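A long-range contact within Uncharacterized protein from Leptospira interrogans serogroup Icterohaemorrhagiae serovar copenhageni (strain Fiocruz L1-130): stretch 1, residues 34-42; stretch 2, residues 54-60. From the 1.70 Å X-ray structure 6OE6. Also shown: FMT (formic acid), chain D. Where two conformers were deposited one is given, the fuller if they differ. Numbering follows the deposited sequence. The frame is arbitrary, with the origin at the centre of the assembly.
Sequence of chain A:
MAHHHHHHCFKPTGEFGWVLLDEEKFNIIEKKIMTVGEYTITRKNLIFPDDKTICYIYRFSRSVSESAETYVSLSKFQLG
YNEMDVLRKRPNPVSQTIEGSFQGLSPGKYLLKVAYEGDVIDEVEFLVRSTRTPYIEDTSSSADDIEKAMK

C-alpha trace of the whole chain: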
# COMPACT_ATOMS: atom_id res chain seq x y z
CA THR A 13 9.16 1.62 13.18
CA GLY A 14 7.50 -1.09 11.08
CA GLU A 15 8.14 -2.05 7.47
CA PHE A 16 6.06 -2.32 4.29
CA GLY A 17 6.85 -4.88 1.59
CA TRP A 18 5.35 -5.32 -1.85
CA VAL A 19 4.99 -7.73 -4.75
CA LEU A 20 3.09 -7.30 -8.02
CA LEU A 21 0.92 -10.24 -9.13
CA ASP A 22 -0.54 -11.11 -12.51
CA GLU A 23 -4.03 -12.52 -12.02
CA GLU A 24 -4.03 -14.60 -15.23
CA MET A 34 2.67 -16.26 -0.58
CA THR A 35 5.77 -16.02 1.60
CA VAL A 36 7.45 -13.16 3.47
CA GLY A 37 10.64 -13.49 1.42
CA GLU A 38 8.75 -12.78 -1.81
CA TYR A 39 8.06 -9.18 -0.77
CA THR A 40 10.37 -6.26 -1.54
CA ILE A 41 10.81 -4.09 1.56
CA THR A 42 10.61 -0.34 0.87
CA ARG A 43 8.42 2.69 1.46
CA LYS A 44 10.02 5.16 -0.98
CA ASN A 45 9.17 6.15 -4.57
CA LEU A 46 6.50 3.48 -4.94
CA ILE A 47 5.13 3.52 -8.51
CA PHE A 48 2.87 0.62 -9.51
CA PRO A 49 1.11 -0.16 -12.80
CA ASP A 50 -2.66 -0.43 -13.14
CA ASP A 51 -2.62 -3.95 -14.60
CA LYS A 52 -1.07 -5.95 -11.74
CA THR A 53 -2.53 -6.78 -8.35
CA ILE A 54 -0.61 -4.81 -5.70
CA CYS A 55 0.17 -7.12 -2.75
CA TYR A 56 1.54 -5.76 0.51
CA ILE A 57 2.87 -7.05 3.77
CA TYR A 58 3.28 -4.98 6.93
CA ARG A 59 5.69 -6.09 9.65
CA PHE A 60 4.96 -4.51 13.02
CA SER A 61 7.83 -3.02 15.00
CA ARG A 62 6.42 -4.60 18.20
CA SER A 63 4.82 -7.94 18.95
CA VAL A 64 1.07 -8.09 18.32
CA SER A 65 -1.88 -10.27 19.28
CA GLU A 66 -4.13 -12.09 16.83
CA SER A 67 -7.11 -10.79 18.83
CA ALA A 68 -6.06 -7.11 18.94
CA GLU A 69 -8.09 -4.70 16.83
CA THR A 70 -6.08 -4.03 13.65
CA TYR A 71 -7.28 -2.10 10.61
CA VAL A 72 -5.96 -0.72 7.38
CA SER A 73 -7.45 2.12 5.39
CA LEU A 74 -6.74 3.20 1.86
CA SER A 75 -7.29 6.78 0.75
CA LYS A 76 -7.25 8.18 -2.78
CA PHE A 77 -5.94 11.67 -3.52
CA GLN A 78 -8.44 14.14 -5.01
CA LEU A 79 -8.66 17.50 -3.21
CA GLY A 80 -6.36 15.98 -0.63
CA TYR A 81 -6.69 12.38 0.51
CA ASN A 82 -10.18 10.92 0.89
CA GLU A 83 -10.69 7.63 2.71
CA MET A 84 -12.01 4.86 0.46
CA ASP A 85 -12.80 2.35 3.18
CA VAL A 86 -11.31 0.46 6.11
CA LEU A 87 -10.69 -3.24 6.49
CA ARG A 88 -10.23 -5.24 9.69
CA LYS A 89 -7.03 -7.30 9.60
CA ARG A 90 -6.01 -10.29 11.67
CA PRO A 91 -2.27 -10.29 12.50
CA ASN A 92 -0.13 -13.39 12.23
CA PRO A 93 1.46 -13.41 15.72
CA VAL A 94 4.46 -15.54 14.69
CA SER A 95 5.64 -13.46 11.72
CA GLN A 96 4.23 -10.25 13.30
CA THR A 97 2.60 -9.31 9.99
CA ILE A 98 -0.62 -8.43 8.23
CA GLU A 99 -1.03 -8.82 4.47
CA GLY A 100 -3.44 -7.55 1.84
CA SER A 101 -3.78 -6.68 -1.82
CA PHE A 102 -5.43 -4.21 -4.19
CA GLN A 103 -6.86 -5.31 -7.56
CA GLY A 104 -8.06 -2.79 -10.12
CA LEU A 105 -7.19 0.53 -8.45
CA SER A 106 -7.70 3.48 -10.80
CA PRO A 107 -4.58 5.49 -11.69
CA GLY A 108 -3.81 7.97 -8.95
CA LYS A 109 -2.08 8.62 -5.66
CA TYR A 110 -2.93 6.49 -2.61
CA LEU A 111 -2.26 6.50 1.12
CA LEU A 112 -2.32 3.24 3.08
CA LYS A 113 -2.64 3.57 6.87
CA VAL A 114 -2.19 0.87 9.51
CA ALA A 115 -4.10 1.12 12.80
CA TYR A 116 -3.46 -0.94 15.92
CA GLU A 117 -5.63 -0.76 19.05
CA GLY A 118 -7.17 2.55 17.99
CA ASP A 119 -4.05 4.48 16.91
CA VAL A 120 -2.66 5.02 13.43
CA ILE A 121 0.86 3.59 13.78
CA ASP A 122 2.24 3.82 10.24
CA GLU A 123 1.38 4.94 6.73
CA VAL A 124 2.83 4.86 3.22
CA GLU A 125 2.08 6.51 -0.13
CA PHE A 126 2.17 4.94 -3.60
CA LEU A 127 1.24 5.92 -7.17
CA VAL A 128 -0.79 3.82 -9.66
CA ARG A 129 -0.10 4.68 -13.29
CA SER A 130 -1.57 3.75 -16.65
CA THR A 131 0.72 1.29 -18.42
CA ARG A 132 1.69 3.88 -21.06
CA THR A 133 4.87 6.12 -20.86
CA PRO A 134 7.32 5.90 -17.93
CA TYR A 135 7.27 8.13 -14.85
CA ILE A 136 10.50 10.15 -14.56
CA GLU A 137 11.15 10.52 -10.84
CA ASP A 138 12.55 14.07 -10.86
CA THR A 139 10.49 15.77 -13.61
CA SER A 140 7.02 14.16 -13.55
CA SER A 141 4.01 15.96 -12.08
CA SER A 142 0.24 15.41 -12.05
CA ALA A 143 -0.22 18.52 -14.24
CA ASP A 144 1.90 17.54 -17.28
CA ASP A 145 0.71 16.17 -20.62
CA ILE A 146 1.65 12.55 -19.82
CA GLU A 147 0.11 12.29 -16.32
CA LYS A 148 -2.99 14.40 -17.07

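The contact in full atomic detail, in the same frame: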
# COMPACT_ATOMS: atom_id res chain seq x y z
N MET A 34 1.68 -17.33 -0.51
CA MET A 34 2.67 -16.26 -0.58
C MET A 34 3.52 -16.21 0.68
O MET A 34 3.01 -16.41 1.79
CB MET A 34 1.99 -14.92 -0.82
CG MET A 34 2.83 -13.94 -1.60
SD MET A 34 1.78 -12.72 -2.38
CE MET A 34 0.32 -13.70 -2.72
N THR A 35 4.81 -15.91 0.52
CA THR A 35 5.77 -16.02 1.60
C THR A 35 6.49 -14.69 1.81
O THR A 35 6.68 -13.91 0.87
CB THR A 35 6.79 -17.13 1.32
OG1 THR A 35 7.78 -17.14 2.36
CG2 THR A 35 7.45 -16.91 -0.03
N VAL A 36 6.90 -14.45 3.06
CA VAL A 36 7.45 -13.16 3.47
C VAL A 36 8.65 -12.78 2.60
O VAL A 36 8.83 -11.61 2.24
CB VAL A 36 7.82 -13.17 4.96
CG1 VAL A 36 8.40 -11.84 5.39
CG2 VAL A 36 6.61 -13.50 5.81
N GLY A 37 9.47 -13.76 2.24
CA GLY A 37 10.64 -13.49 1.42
C GLY A 37 10.32 -13.00 0.02
O GLY A 37 11.19 -12.40 -0.62
N GLU A 38 9.10 -13.23 -0.46
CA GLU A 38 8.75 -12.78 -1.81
C GLU A 38 8.56 -11.27 -1.90
O GLU A 38 8.59 -10.72 -3.00
CB GLU A 38 7.47 -13.48 -2.28
N TYR A 39 8.37 -10.60 -0.77
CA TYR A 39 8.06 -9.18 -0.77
C TYR A 39 9.34 -8.34 -0.81
O TYR A 39 10.34 -8.70 -0.19
CB TYR A 39 7.25 -8.80 0.47
CG TYR A 39 5.86 -9.40 0.54
CD1 TYR A 39 4.77 -8.74 -0.00
CD2 TYR A 39 5.65 -10.63 1.17
CE1 TYR A 39 3.50 -9.26 0.07
CE2 TYR A 39 4.37 -11.18 1.23
CZ TYR A 39 3.30 -10.49 0.69
OH TYR A 39 2.03 -11.00 0.77
N THR A 40 9.28 -7.22 -1.51
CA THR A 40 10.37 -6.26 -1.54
C THR A 40 10.09 -5.16 -0.53
O THR A 40 9.05 -4.49 -0.60
CB THR A 40 10.54 -5.70 -2.95
OG1 THR A 40 10.89 -6.78 -3.82
CG2 THR A 40 11.65 -4.64 -2.98
N ILE A 41 11.01 -4.97 0.41
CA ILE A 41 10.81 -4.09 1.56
C ILE A 41 11.26 -2.68 1.18
O ILE A 41 12.45 -2.42 0.99
CB ILE A 41 11.58 -4.58 2.79
CG1 ILE A 41 11.17 -6.01 3.16
CG2 ILE A 41 11.37 -3.62 3.95
CD1 ILE A 41 9.68 -6.19 3.41
N THR A 42 10.30 -1.75 1.10
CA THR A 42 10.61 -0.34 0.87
C THR A 42 9.35 0.48 1.02
O THR A 42 8.23 -0.02 0.85
CB THR A 42 11.23 -0.10 -0.51
OG1 THR A 42 11.43 1.30 -0.69
CG2 THR A 42 10.31 -0.62 -1.60
N ILE A 54 -1.63 -5.37 -6.59
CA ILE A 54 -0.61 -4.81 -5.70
C ILE A 54 -0.76 -5.52 -4.36
O ILE A 54 -1.75 -5.31 -3.67
CB ILE A 54 -0.78 -3.30 -5.53
CG1 ILE A 54 -0.66 -2.57 -6.90
CG2 ILE A 54 0.23 -2.76 -4.45
CD1 ILE A 54 -1.26 -1.13 -6.93
N CYS A 55 0.22 -6.35 -4.00
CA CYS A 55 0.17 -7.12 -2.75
C CYS A 55 1.14 -6.52 -1.74
O CYS A 55 2.29 -6.25 -2.08
CB CYS A 55 0.54 -8.58 -2.99
SG CYS A 55 -0.43 -9.38 -4.27
N TYR A 56 0.67 -6.31 -0.51
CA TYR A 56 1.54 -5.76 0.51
C TYR A 56 1.62 -6.67 1.72
O TYR A 56 0.75 -7.52 1.98
CB TYR A 56 1.11 -4.33 0.95
CG TYR A 56 -0.12 -4.35 1.84
CD1 TYR A 56 0.00 -4.46 3.22
CD2 TYR A 56 -1.38 -4.27 1.30
CE1 TYR A 56 -1.11 -4.51 4.04
CE2 TYR A 56 -2.50 -4.32 2.10
CZ TYR A 56 -2.36 -4.43 3.47
OH TYR A 56 -3.50 -4.49 4.25
N ILE A 57 2.71 -6.49 2.45
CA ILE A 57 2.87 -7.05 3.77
C ILE A 57 3.26 -5.89 4.67
O ILE A 57 3.94 -4.95 4.24
CB ILE A 57 3.91 -8.19 3.79
CG1 ILE A 57 3.87 -8.94 5.12
CG2 ILE A 57 5.32 -7.65 3.51
CD1 ILE A 57 4.66 -10.25 5.11
N TYR A 58 2.79 -5.92 5.92
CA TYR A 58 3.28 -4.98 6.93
C TYR A 58 3.83 -5.75 8.12
O TYR A 58 3.13 -6.58 8.70
CB TYR A 58 2.18 -4.00 7.40
CG TYR A 58 2.72 -2.99 8.38
CD1 TYR A 58 3.57 -1.97 7.97
CD2 TYR A 58 2.40 -3.06 9.73
CE1 TYR A 58 4.07 -1.06 8.87
CE2 TYR A 58 2.90 -2.15 10.63
CZ TYR A 58 3.73 -1.15 10.20
OH TYR A 58 4.24 -0.24 11.10
N ARG A 59 5.08 -5.47 8.48
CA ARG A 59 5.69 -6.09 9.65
C ARG A 59 5.73 -5.08 10.78
O ARG A 59 6.36 -4.03 10.66
CB ARG A 59 7.10 -6.60 9.34
CG ARG A 59 7.72 -7.33 10.55
CD ARG A 59 8.94 -8.18 10.19
NE ARG A 59 8.85 -8.71 8.83
CZ ARG A 59 9.79 -8.55 7.90
NH1 ARG A 59 10.90 -7.89 8.19
NH2 ARG A 59 9.61 -9.06 6.69
N PHE A 60 5.04 -5.41 11.88
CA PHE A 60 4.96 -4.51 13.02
C PHE A 60 6.31 -4.41 13.73
O PHE A 60 7.05 -5.39 13.85
CB PHE A 60 3.90 -4.99 14.01
CG PHE A 60 2.51 -4.92 13.49
CD1 PHE A 60 1.71 -3.83 13.77
CD2 PHE A 60 1.99 -5.95 12.72
CE1 PHE A 60 0.42 -3.75 13.29
CE2 PHE A 60 0.70 -5.89 12.24
CZ PHE A 60 -0.08 -4.78 12.51
C FMT D . -6.41 -5.22 1.91
O1 FMT D . -6.58 -6.30 1.37
O2 FMT D . -5.68 -5.09 2.89
O HOH W 1 -0.20 -9.74 0.15

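No direct hydrogen bond joins the two stretches; side-chain packing against one side of strand 54–59 and a single bridging water hold them together, burying 366 Å². Along this strand the CA-to-CB bonds of Cys 55, Ile 57 and Arg 59 point toward stretch 1, whereas those of Tyr 56 and Tyr 58 point away.

At the exposed start of stretch 1, the poorly ordered Met 34 makes a loose apolar contact, its SD lying 4.4 Å from Cys 55 CB. Val 36 opens a short 3-10 segment and offers both methyls: CG2 is 3.9 Å from Ile 57 CD1, and CG1 lies 3.3 Å from Arg 59 NH2. The turn is closed by backbone hydrogen bonds from Glu 38 N to Thr 35 O (2.8 Å) and from Tyr 39 N to Val 36 O (3.2 Å), leading directly into the central residue of the contact.

The buried Tyr 39 lays its ring flat against Ile 57, whose CB sits 3.7 Å from the ring centroid, almost on the normal, in a CH-pi contact; the branched aliphatic chain suits this broad face. Water 1 bridges the polar end of the ring to the strand, donating to Tyr 39 OH (2.6 Å) and to Tyr 56 O (3.0 Å); the hydroxyl is also hydrogen-bonded elsewhere in the structure. Beyond Tyr 39 in sequence, Ile 41 extends CD1 to 4.4 Å from Arg 59 NH2, at the exposed margin.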